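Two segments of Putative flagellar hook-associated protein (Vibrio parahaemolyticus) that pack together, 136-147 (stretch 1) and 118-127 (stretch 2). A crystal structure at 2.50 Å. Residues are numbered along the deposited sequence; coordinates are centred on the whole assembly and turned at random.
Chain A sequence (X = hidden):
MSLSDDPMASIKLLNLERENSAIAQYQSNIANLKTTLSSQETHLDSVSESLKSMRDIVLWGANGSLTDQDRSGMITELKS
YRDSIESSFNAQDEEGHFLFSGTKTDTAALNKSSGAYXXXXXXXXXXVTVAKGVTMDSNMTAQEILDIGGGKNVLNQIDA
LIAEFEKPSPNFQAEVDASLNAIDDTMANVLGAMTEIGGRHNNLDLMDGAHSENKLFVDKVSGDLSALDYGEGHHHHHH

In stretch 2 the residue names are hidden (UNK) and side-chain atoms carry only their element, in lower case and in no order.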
HETATM    1  N   MSE A 136       2.443  -0.135  -1.808  1.00 53.96           N
HETATM    2  CA  MSE A 136       2.440  -1.600  -1.622  1.00 53.61           C
HETATM    3  C   MSE A 136       3.413  -1.901  -0.483  1.00 53.11           C
HETATM    4  O   MSE A 136       4.493  -1.268  -0.421  1.00 52.90           O
HETATM    5  CB  MSE A 136       2.872  -2.285  -2.892  1.00 53.41           C
HETATM    6  CG  MSE A 136       3.458  -3.653  -2.670  1.00 57.06           C
HETATM    7 SE   MSE A 136       1.970  -4.974  -2.557  1.00 68.38          SE
HETATM    8  CE  MSE A 136       1.101  -4.212  -4.209  1.00 65.46           C
ATOM      9  N   ASP A 137       3.035  -2.780   0.450  1.00 53.07           N
ATOM     10  CA  ASP A 137       3.932  -3.130   1.567  1.00 52.70           C
ATOM     11  C   ASP A 137       5.061  -3.965   1.029  1.00 52.20           C
ATOM     12  O   ASP A 137       4.846  -4.829   0.211  1.00 52.15           O
ATOM     13  CB  ASP A 137       3.177  -3.857   2.690  1.00 52.88           C
ATOM     14  CG  ASP A 137       2.041  -2.987   3.314  1.00 54.74           C
ATOM     15  OD1 ASP A 137       2.041  -1.704   3.204  1.00 54.27           O
ATOM     16  OD2 ASP A 137       1.138  -3.600   3.943  1.00 59.49           O
ATOM     17  N   SER A 138       6.277  -3.721   1.480  1.00 52.01           N
ATOM     18  CA  SER A 138       7.474  -4.261   0.841  1.00 51.79           C
ATOM     19  C   SER A 138       8.321  -5.083   1.764  1.00 51.64           C
ATOM     20  O   SER A 138       9.310  -5.718   1.309  1.00 52.62           O
ATOM     21  CB  SER A 138       8.294  -3.092   0.261  1.00 51.96           C
ATOM     22  OG  SER A 138       8.766  -2.248   1.307  1.00 52.16           O
ATOM     23  N   ASN A 139       7.964  -5.170   3.043  1.00 51.67           N
ATOM     24  CA  ASN A 139       8.735  -6.072   3.905  1.00 51.59           C
ATOM     25  C   ASN A 139       8.002  -7.245   4.574  1.00 51.48           C
ATOM     26  O   ASN A 139       6.774  -7.234   4.643  1.00 52.50           O
ATOM     27  CB  ASN A 139       9.502  -5.275   4.943  1.00 51.87           C
ATOM     28  CG  ASN A 139       8.601  -4.588   5.958  1.00 53.65           C
ATOM     29  OD1 ASN A 139       7.538  -4.007   5.641  1.00 52.68           O
ATOM     30  ND2 ASN A 139       9.045  -4.632   7.214  1.00 55.93           N
HETATM   31  N   MSE A 140       8.751  -8.275   5.001  1.00 51.42           N
HETATM   32  CA  MSE A 140       8.215  -9.266   5.946  1.00 51.41           C
HETATM   33  C   MSE A 140       9.001  -9.087   7.244  1.00 51.59           C
HETATM   34  O   MSE A 140      10.059  -8.483   7.231  1.00 51.75           O
HETATM   35  CB  MSE A 140       8.329 -10.707   5.444  1.00 51.34           C
HETATM   36  CG  MSE A 140       7.463 -11.082   4.253  1.00 52.92           C
HETATM   37 SE   MSE A 140       5.537 -10.704   4.483  1.00 66.53          SE
HETATM   38  CE  MSE A 140       5.149 -11.911   5.972  1.00 62.27           C
ATOM     39  N   THR A 141       8.443  -9.519   8.368  1.00 51.70           N
ATOM     40  CA  THR A 141       9.201  -9.442   9.598  1.00 51.99           C
ATOM     41  C   THR A 141       9.437 -10.760  10.322  1.00 52.02           C
ATOM     42  O   THR A 141       8.531 -11.576  10.454  1.00 51.93           O
ATOM     43  CB  THR A 141       8.689  -8.374  10.602  1.00 52.40           C
ATOM     44  OG1 THR A 141       7.498  -8.831  11.264  1.00 52.53           O
ATOM     45  CG2 THR A 141       8.523  -7.081   9.890  1.00 52.46           C
ATOM     46  N   ALA A 142      10.651 -10.906  10.834  1.00 52.28           N
ATOM     47  CA  ALA A 142      10.971 -12.052  11.706  1.00 52.46           C
ATOM     48  C   ALA A 142       9.997 -12.023  12.878  1.00 52.62           C
ATOM     49  O   ALA A 142       9.481 -13.026  13.302  1.00 52.60           O
ATOM     50  CB  ALA A 142      12.390 -11.967  12.184  1.00 52.96           C
ATOM     51  N   GLN A 143       9.703 -10.850  13.397  1.00 52.91           N
ATOM     52  CA  GLN A 143       8.854 -10.843  14.559  1.00 53.29           C
ATOM     53  C   GLN A 143       7.452 -11.354  14.339  1.00 53.13           C
ATOM     54  O   GLN A 143       6.905 -11.976  15.219  1.00 53.42           O
ATOM     55  CB  GLN A 143       8.798  -9.480  15.208  1.00 53.86           C
ATOM     56  CG  GLN A 143       7.896  -9.486  16.359  1.00 54.41           C
ATOM     57  CD  GLN A 143       8.333  -8.478  17.308  1.00 65.04           C
ATOM     58  OE1 GLN A 143       9.286  -8.735  18.085  1.00 69.49           O
ATOM     59  NE2 GLN A 143       7.709  -7.281  17.252  1.00 62.96           N
ATOM     60  N   GLU A 144       6.859 -11.103  13.185  1.00 52.81           N
ATOM     61  CA  GLU A 144       5.565 -11.687  12.891  1.00 52.83           C
ATOM     62  C   GLU A 144       5.685 -13.171  12.523  1.00 52.56           C
ATOM     63  O   GLU A 144       4.852 -13.985  12.956  1.00 52.82           O
ATOM     64  CB  GLU A 144       4.858 -10.878  11.797  1.00 52.77           C
ATOM     65  CG  GLU A 144       3.613 -11.581  11.287  1.00 58.23           C
ATOM     66  CD  GLU A 144       2.956 -10.819  10.139  1.00 69.34           C
ATOM     67  OE1 GLU A 144       3.221  -9.583   9.995  1.00 74.91           O
ATOM     68  OE2 GLU A 144       2.156 -11.451   9.392  1.00 72.74           O
ATOM     69  N   ILE A 145       6.734 -13.528  11.777  1.00 52.20           N
ATOM     70  CA  ILE A 145       6.928 -14.917  11.300  1.00 52.09           C
ATOM     71  C   ILE A 145       7.268 -15.954  12.369  1.00 53.12           C
ATOM     72  O   ILE A 145       6.777 -17.121  12.331  1.00 53.40           O
ATOM     73  CB  ILE A 145       7.901 -14.951  10.090  1.00 51.85           C
ATOM     74  CG1 ILE A 145       7.231 -14.189   8.892  1.00 51.70           C
ATOM     75  CG2 ILE A 145       8.179 -16.316   9.688  1.00 51.94           C
ATOM     76  CD1 ILE A 145       8.171 -13.795   7.775  1.00 51.56           C
ATOM     77  N   LEU A 146       8.071 -15.520  13.352  1.00 54.98           N
ATOM     78  CA  LEU A 146       8.520 -16.358  14.451  1.00 56.66           C
ATOM     79  C   LEU A 146       7.491 -16.446  15.595  1.00 59.13           C
ATOM     80  O   LEU A 146       7.580 -17.339  16.462  1.00 61.08           O
ATOM     81  CB  LEU A 146       9.871 -15.856  14.972  1.00 55.29           C
ATOM     82  CG  LEU A 146      11.049 -16.207  14.054  1.00 56.17           C
ATOM     83  CD1 LEU A 146      12.433 -15.841  14.649  1.00 53.52           C
ATOM     84  CD2 LEU A 146      11.096 -17.723  13.702  1.00 53.70           C
ATOM     85  N   ASP A 147       6.504 -15.566  15.584  1.00 60.60           N
ATOM     86  CA  ASP A 147       5.475 -15.609  16.615  1.00 64.27           C
ATOM     87  C   ASP A 147       4.541 -16.807  16.408  1.00 65.17           C
ATOM     88  O   ASP A 147       3.711 -16.843  15.494  1.00 65.23           O
ATOM     89  CB  ASP A 147       4.707 -14.269  16.656  1.00 64.55           C
ATOM     90  CG  ASP A 147       3.377 -14.351  17.414  1.00 70.02           C
ATOM     91  OD1 ASP A 147       2.689 -15.387  17.356  1.00 75.17           O
ATOM     92  OD2 ASP A 147       2.966 -13.348  18.032  1.00 75.72           O
ATOM     93  N   UNK A 118      16.267 -13.988  21.258  1.00 59.69           N
ATOM     94  CA  UNK A 118      15.331 -12.890  21.482  1.00 59.75           C
ATOM     95  C   UNK A 118      15.049 -12.160  20.128  1.00 59.09           C
ATOM     96  O   UNK A 118      15.977 -11.825  19.376  1.00 59.39           O
ATOM     97  c   UNK A 118      15.601 -12.424  23.974  1.00 60.62           C
ATOM     98  c   UNK A 118      15.840 -11.884  22.574  1.00 61.58           C
ATOM     99  c   UNK A 118      15.182 -10.478  22.384  1.00 60.57           C
ATOM    100  N   UNK A 119      13.787 -11.911  19.800  1.00 58.24           N
ATOM    101  CA  UNK A 119      13.559 -11.169  18.567  1.00 56.47           C
ATOM    102  C   UNK A 119      13.756  -9.706  18.790  1.00 57.86           C
ATOM    103  O   UNK A 119      12.974  -9.078  19.505  1.00 59.21           O
ATOM    104  c   UNK A 119      12.090 -10.594  16.668  1.00 54.78           C
ATOM    105  c   UNK A 119      12.218 -11.480  17.895  1.00 55.27           C
ATOM    106  c   UNK A 119      12.160 -12.977  17.425  1.00 54.69           C
ATOM    107  N   UNK A 120      14.796  -9.121  18.202  1.00 58.27           N
ATOM    108  CA  UNK A 120      14.927  -7.658  18.377  1.00 59.16           C
ATOM    109  C   UNK A 120      14.392  -6.818  17.250  1.00 57.48           C
ATOM    110  O   UNK A 120      14.266  -5.626  17.423  1.00 59.73           O
ATOM    111  o   UNK A 120      18.422  -7.725  21.639  1.00 75.42           O
ATOM    112  c   UNK A 120      18.061  -7.455  20.458  1.00 75.22           C
ATOM    113  o   UNK A 120      18.841  -7.492  19.468  1.00 79.82           O
ATOM    114  c   UNK A 120      16.619  -7.111  20.162  1.00 66.65           C
ATOM    115  c   UNK A 120      16.348  -7.244  18.686  1.00 61.20           C
ATOM    116  N   UNK A 121      14.052  -7.416  16.108  1.00 56.10           N
ATOM    117  CA  UNK A 121      13.371  -6.693  15.050  1.00 55.54           C
ATOM    118  C   UNK A 121      12.025  -6.295  15.612  1.00 55.54           C
ATOM    119  O   UNK A 121      11.600  -6.915  16.593  1.00 55.74           O
ATOM    120  N   UNK A 122      11.362  -5.292  15.018  1.00 55.46           N
ATOM    121  CA  UNK A 122       9.987  -4.973  15.359  1.00 55.56           C
ATOM    122  C   UNK A 122       9.133  -5.471  14.188  1.00 54.67           C
ATOM    123  O   UNK A 122       9.651  -6.166  13.313  1.00 54.04           O
ATOM    124  n   UNK A 122      10.532  -1.352  14.632  1.00 56.98           N
ATOM    125  o   UNK A 122       9.694  -2.931  13.328  1.00 55.35           O
ATOM    126  c   UNK A 122      10.004  -2.534  14.444  1.00 56.18           C
ATOM    127  c   UNK A 122       9.804  -3.453  15.687  1.00 56.43           C
ATOM    128  N   UNK A 123       7.843  -5.128  14.129  1.00 54.78           N
ATOM    129  CA  UNK A 123       7.024  -5.692  13.062  1.00 54.12           C
ATOM    130  C   UNK A 123       6.349  -4.645  12.149  1.00 54.19           C
ATOM    131  O   UNK A 123       5.269  -4.882  11.519  1.00 54.22           O
ATOM    132  c   UNK A 123       6.058  -6.702  13.649  1.00 54.18           C
ATOM    133  o   UNK A 123       5.047  -5.988  14.296  1.00 55.12           O
ATOM    134  N   UNK A 124       7.004  -3.483  12.072  1.00 54.53           N
ATOM    135  CA  UNK A 124       6.586  -2.387  11.246  1.00 54.69           C
ATOM    136  C   UNK A 124       6.667  -2.700   9.762  1.00 53.93           C
ATOM    137  O   UNK A 124       7.592  -3.395   9.298  1.00 53.40           O
ATOM    138  o   UNK A 124       7.688   0.624  13.049  1.00 57.08           O
ATOM    139  c   UNK A 124       7.500  -1.202  11.528  1.00 55.28           C
ATOM    140  c   UNK A 124       7.143  -0.485  12.811  1.00 57.50           C
ATOM    141  o   UNK A 124       6.334  -1.055  13.582  1.00 60.68           O
ATOM    142  N   UNK A 125       5.775  -2.118   8.989  1.00 54.03           N
ATOM    143  CA  UNK A 125       5.837  -2.327   7.554  1.00 53.46           C
ATOM    144  C   UNK A 125       6.479  -1.115   6.936  1.00 53.63           C
ATOM    145  O   UNK A 125       6.302  -0.042   7.431  1.00 54.28           O
ATOM    146  c   UNK A 125       4.397  -2.571   6.923  1.00 53.55           C
ATOM    147  c   UNK A 125       3.495  -1.441   7.240  1.00 54.38           C
ATOM    148  c   UNK A 125       3.831  -3.889   7.510  1.00 53.52           C
ATOM    149  N   UNK A 126       7.307  -1.311   5.932  1.00 53.17           N
ATOM    150  CA  UNK A 126       7.674  -0.255   5.030  1.00 53.32           C
ATOM    151  C   UNK A 126       6.806  -0.410   3.793  1.00 53.08           C
ATOM    152  O   UNK A 126       6.311  -1.550   3.442  1.00 52.71           O
ATOM    153  c   UNK A 126      10.189   0.075   5.544  1.00 55.30           C
ATOM    154  c   UNK A 126      10.775  -1.056   6.336  1.00 61.01           C
ATOM    155  n   UNK A 126      12.133  -1.432   5.958  1.00 63.93           N
ATOM    156  n   UNK A 126      13.748  -2.983   5.313  1.00 71.35           N
ATOM    157  c   UNK A 126       9.122  -0.410   4.572  1.00 53.15           C
ATOM    158  n   UNK A 126      11.546  -3.601   5.546  1.00 69.98           N
ATOM    159  c   UNK A 126      12.477  -2.665   5.598  1.00 68.63           C
ATOM    160  N   UNK A 127       6.648   0.718   3.117  1.00 53.40           N
ATOM    161  CA  UNK A 127       5.847   0.835   1.905  1.00 53.38           C
ATOM    162  C   UNK A 127       6.669   1.455   0.778  1.00 53.33           C
ATOM    163  O   UNK A 127       7.625   2.252   0.994  1.00 53.57           O
ATOM    164  c   UNK A 127       5.032   3.192   2.230  1.00 54.61           C
ATOM    165  c   UNK A 127       4.614   1.757   2.120  1.00 54.07           C
ATOM    166  c   UNK A 127       3.813   1.314   3.347  1.00 54.38           C
TER
HETATM  167  O   HOH W   1      11.147  -8.350  13.318  1.00 53.62           O

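Position 118 carries three side-chain carbons, one bonded to the other two, and nothing on stretch 1 lies within reach. A branch at CB without oxygen identifies Val118.

Position 119 repeats that pattern, three carbons forked at CB, but its CA-to-CB bond points toward stretch 1 and one branch lies beside the Leu146 side chain. It is Val119, with CG2 4.0 Å from Leu146 CD1, an apolar contact.

At position 120 three carbons run in line and the third carries two oxygens, a carboxylate on a two-methylene arm. Its CA-to-CB bond points away and it touches nothing on stretch 1: Glu120.

Position 121 has no side-chain atoms, so it is Gly121.

Position 122 has two carbons, the second bearing one oxygen and one nitrogen, a short amide; the CA-to-CB bond points away from stretch 1. This is Asn122. Its OD1 accepts from the backbone N of position 124 at 3.0 Å, while its backbone O receives a hydrogen bond from water 1 at 2.6 Å; the same water accepts from Gln143 N at 2.9 Å.

Position 123 has one carbon and one oxygen, with CB 3.5 Å from Thr141 OG1. A lone hydroxyl on an unbranched CB gives Ser123.

Position 124 shows two carbons, the second carrying two oxygens, and its CA-to-CB bond points away: Asp124. Its backbone O accepts from Asn139 ND2 at 2.8 Å and 179°.

Position 125 is again three carbons forked at CB, which lies 3.7 Å from Asn139 OD1. It is Val125.

Position 126 has three carbons, a nitrogen, then a carbon carrying two more nitrogens, a guanidinium whose end comes nearer to stretch 1 than its sideways CB suggests. This is Arg126. Its N donates to Asn139 OD1 at 2.7 Å, and its O accepts from Ser138 N at 2.9 Å, with a weak bond from Ser138 OG at 3.3 Å.

Position 127 has three carbons forked at CB, one of them beside the Asp137 carboxylate: Val127, with CG1 3.5 Å from Asp137 OD1.

Stretch 2 offers backbone N and O atoms, and stretch 1 meets them with the Asn139 amide, Ser138 N and, weakly, Ser138 OG. Asp137 and Val127 form an antiparallel, non-hydrogen-bonded bridge, their side chains on the same sheet face and their CA atoms 4.4 Å apart. Beyond it, the Asn139 amide spans Asp124 O and Arg126 N. Farther along, Thr141 OG1 caps the helix by accepting from Glu144 N at 3.0 Å, and water 1 and the Val119–Leu146 pair add further links. The two stretches together bury 684 Å².

Stretch 2 118-127: VVEGNSDVRV
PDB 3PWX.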